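Local coordinates for structural protein (unclassified Rudivirus, PDB 6WQ0) that self-assembles into the helical, filamentous nucleocapsid of a rod-shaped archaeal virus, wrapping the viral DNA and holding it in A-form, at the interface of chains A and B. Numbering follows the deposited sequence. Chains: chain A/B, Structural protein.

The interface of chains A and B. Residues chain A 58, 123-127; chain B 58, 123-127.
In both chains the backbone stays helical, loosening over the last residues, until A:Gly127 and B:Gly127 turn to a positive phi (111° in A:Gly127), which ends helix 115-126 beside the partner subunit. Around the two-fold axis each amide meets its own copy, a simple case of symmetry pairing groups that can both donate and accept. A:Gln58 and B:Gln58 reach toward each other tip to tip, each with CG anti to the carbonyl carbon and the chain extended beyond it. Their carboxamides form a reciprocal pair: A:Gln58 NE2 donates to B:Gln58 OE1 at 2.9 Å, and B:Gln58 NE2 returns the bond to A:Gln58 OE1 at 3.2 Å. Both donors lie on a carbonyl lone pair, although the amide planes are twisted by 34°; the second bond is the more bent, its acceptor standing further out of the donor's amide plane. Two bonds thus restrain rotation of both amides.

A:Asn123 and B:Asn123 also meet tip to tip, with CG anti to the backbone N, but their amides stand nearly perpendicular, 85° apart. A:Asn123 ND2 gives B:Asn123 OD1 a fairly straight bond of 3.1 Å, approaching from above the carbonyl plane instead of along a lone pair. The same ND2 is 3.2 Å from B:Gly127 O, a polar neighbour at the opposing helix end. Between the two amide pairs lies apolar packing: A:Ile124, its CG1 anti to the backbone N, lays the CD1 methyl against B:Gly127 CA at 3.5 Å, and B:Ile124 does the same to A:Gly127. Lacking a side chain, the glycine presents bare backbone to this methyl.

Within each subunit, the final helix 115-126 supplies the asparagine and isoleucine; in chain A the glutamine comes from near the end of the long helix 27-64, and in chain B the helix carrying it spans 50-65, so both helices contribute to this symmetric subunit contact.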
# COMPACT_ATOMS: atom_id res chain seq x y z
N GLN A 58 17.28 6.11 -71.07
CA GLN A 58 17.71 5.66 -72.38
C GLN A 58 16.87 6.27 -73.50
O GLN A 58 17.41 6.70 -74.52
CB GLN A 58 17.66 4.14 -72.45
CG GLN A 58 18.68 3.46 -71.57
CD GLN A 58 18.68 1.97 -71.74
OE1 GLN A 58 17.62 1.35 -71.86
NE2 GLN A 58 19.86 1.38 -71.77
N ASN A 123 14.21 -0.35 -80.33
CA ASN A 123 15.56 -0.87 -80.42
C ASN A 123 16.34 -0.64 -79.13
O ASN A 123 17.00 -1.55 -78.63
CB ASN A 123 16.27 -0.22 -81.60
CG ASN A 123 17.63 -0.80 -81.86
OD1 ASN A 123 17.77 -1.76 -82.61
ND2 ASN A 123 18.65 -0.21 -81.25
N ILE A 124 16.26 0.57 -78.57
CA ILE A 124 17.02 0.83 -77.35
C ILE A 124 16.46 0.04 -76.17
O ILE A 124 17.19 -0.28 -75.23
CB ILE A 124 17.09 2.34 -77.05
CG1 ILE A 124 18.17 2.63 -76.01
CG2 ILE A 124 15.76 2.86 -76.55
CD1 ILE A 124 19.55 2.35 -76.47
N ILE A 125 15.17 -0.29 -76.20
CA ILE A 125 14.58 -1.00 -75.06
C ILE A 125 14.76 -2.50 -75.17
O ILE A 125 15.27 -3.15 -74.25
CB ILE A 125 13.10 -0.64 -74.89
CG1 ILE A 125 12.95 0.82 -74.49
CG2 ILE A 125 12.45 -1.52 -73.84
CD1 ILE A 125 11.54 1.24 -74.26
N LEU A 126 14.34 -3.09 -76.29
CA LEU A 126 14.29 -4.54 -76.42
C LEU A 126 15.45 -5.13 -77.20
O LEU A 126 15.69 -6.33 -77.10
CB LEU A 126 12.98 -4.97 -77.08
CG LEU A 126 11.72 -4.79 -76.25
CD1 LEU A 126 10.54 -5.38 -76.97
CD2 LEU A 126 11.87 -5.40 -74.87
N GLY A 127 16.17 -4.33 -77.98
CA GLY A 127 17.32 -4.79 -78.71
C GLY A 127 17.14 -4.83 -80.21
O GLY A 127 18.14 -4.91 -80.94
N GLN B 58 20.19 -5.94 -69.26
CA GLN B 58 19.95 -5.83 -70.70
C GLN B 58 20.94 -6.68 -71.50
O GLN B 58 20.54 -7.36 -72.46
CB GLN B 58 20.03 -4.37 -71.13
CG GLN B 58 18.88 -3.55 -70.65
CD GLN B 58 18.82 -2.21 -71.32
OE1 GLN B 58 19.83 -1.53 -71.45
NE2 GLN B 58 17.63 -1.82 -71.76
N ASN B 123 24.75 -2.05 -79.20
CA ASN B 123 23.47 -1.57 -79.69
C ASN B 123 22.42 -1.51 -78.59
O ASN B 123 21.65 -0.55 -78.51
CB ASN B 123 22.99 -2.46 -80.83
CG ASN B 123 21.58 -2.16 -81.26
OD1 ASN B 123 21.35 -1.35 -82.15
ND2 ASN B 123 20.62 -2.83 -80.65
N ILE B 124 22.37 -2.53 -77.73
CA ILE B 124 21.41 -2.47 -76.63
C ILE B 124 21.82 -1.39 -75.62
O ILE B 124 20.97 -0.85 -74.91
CB ILE B 124 21.24 -3.85 -75.96
CG1 ILE B 124 19.99 -3.89 -75.08
CG2 ILE B 124 22.43 -4.19 -75.10
CD1 ILE B 124 18.74 -3.48 -75.77
N ILE B 125 23.10 -1.04 -75.57
CA ILE B 125 23.54 -0.02 -74.61
C ILE B 125 23.37 1.39 -75.15
O ILE B 125 22.71 2.23 -74.53
CB ILE B 125 25.00 -0.25 -74.18
CG1 ILE B 125 25.12 -1.53 -73.37
CG2 ILE B 125 25.50 0.92 -73.35
CD1 ILE B 125 26.50 -1.76 -72.84
N LEU B 126 23.97 1.68 -76.31
CA LEU B 126 24.05 3.04 -76.82
C LEU B 126 22.98 3.38 -77.84
O LEU B 126 22.69 4.56 -78.05
CB LEU B 126 25.42 3.30 -77.45
CG LEU B 126 26.62 3.39 -76.51
CD1 LEU B 126 27.87 3.62 -77.31
CD2 LEU B 126 26.42 4.49 -75.48
N GLY B 127 22.39 2.38 -78.49
CA GLY B 127 21.35 2.60 -79.48
C GLY B 127 21.76 2.25 -80.89
O GLY B 127 20.88 2.04 -81.74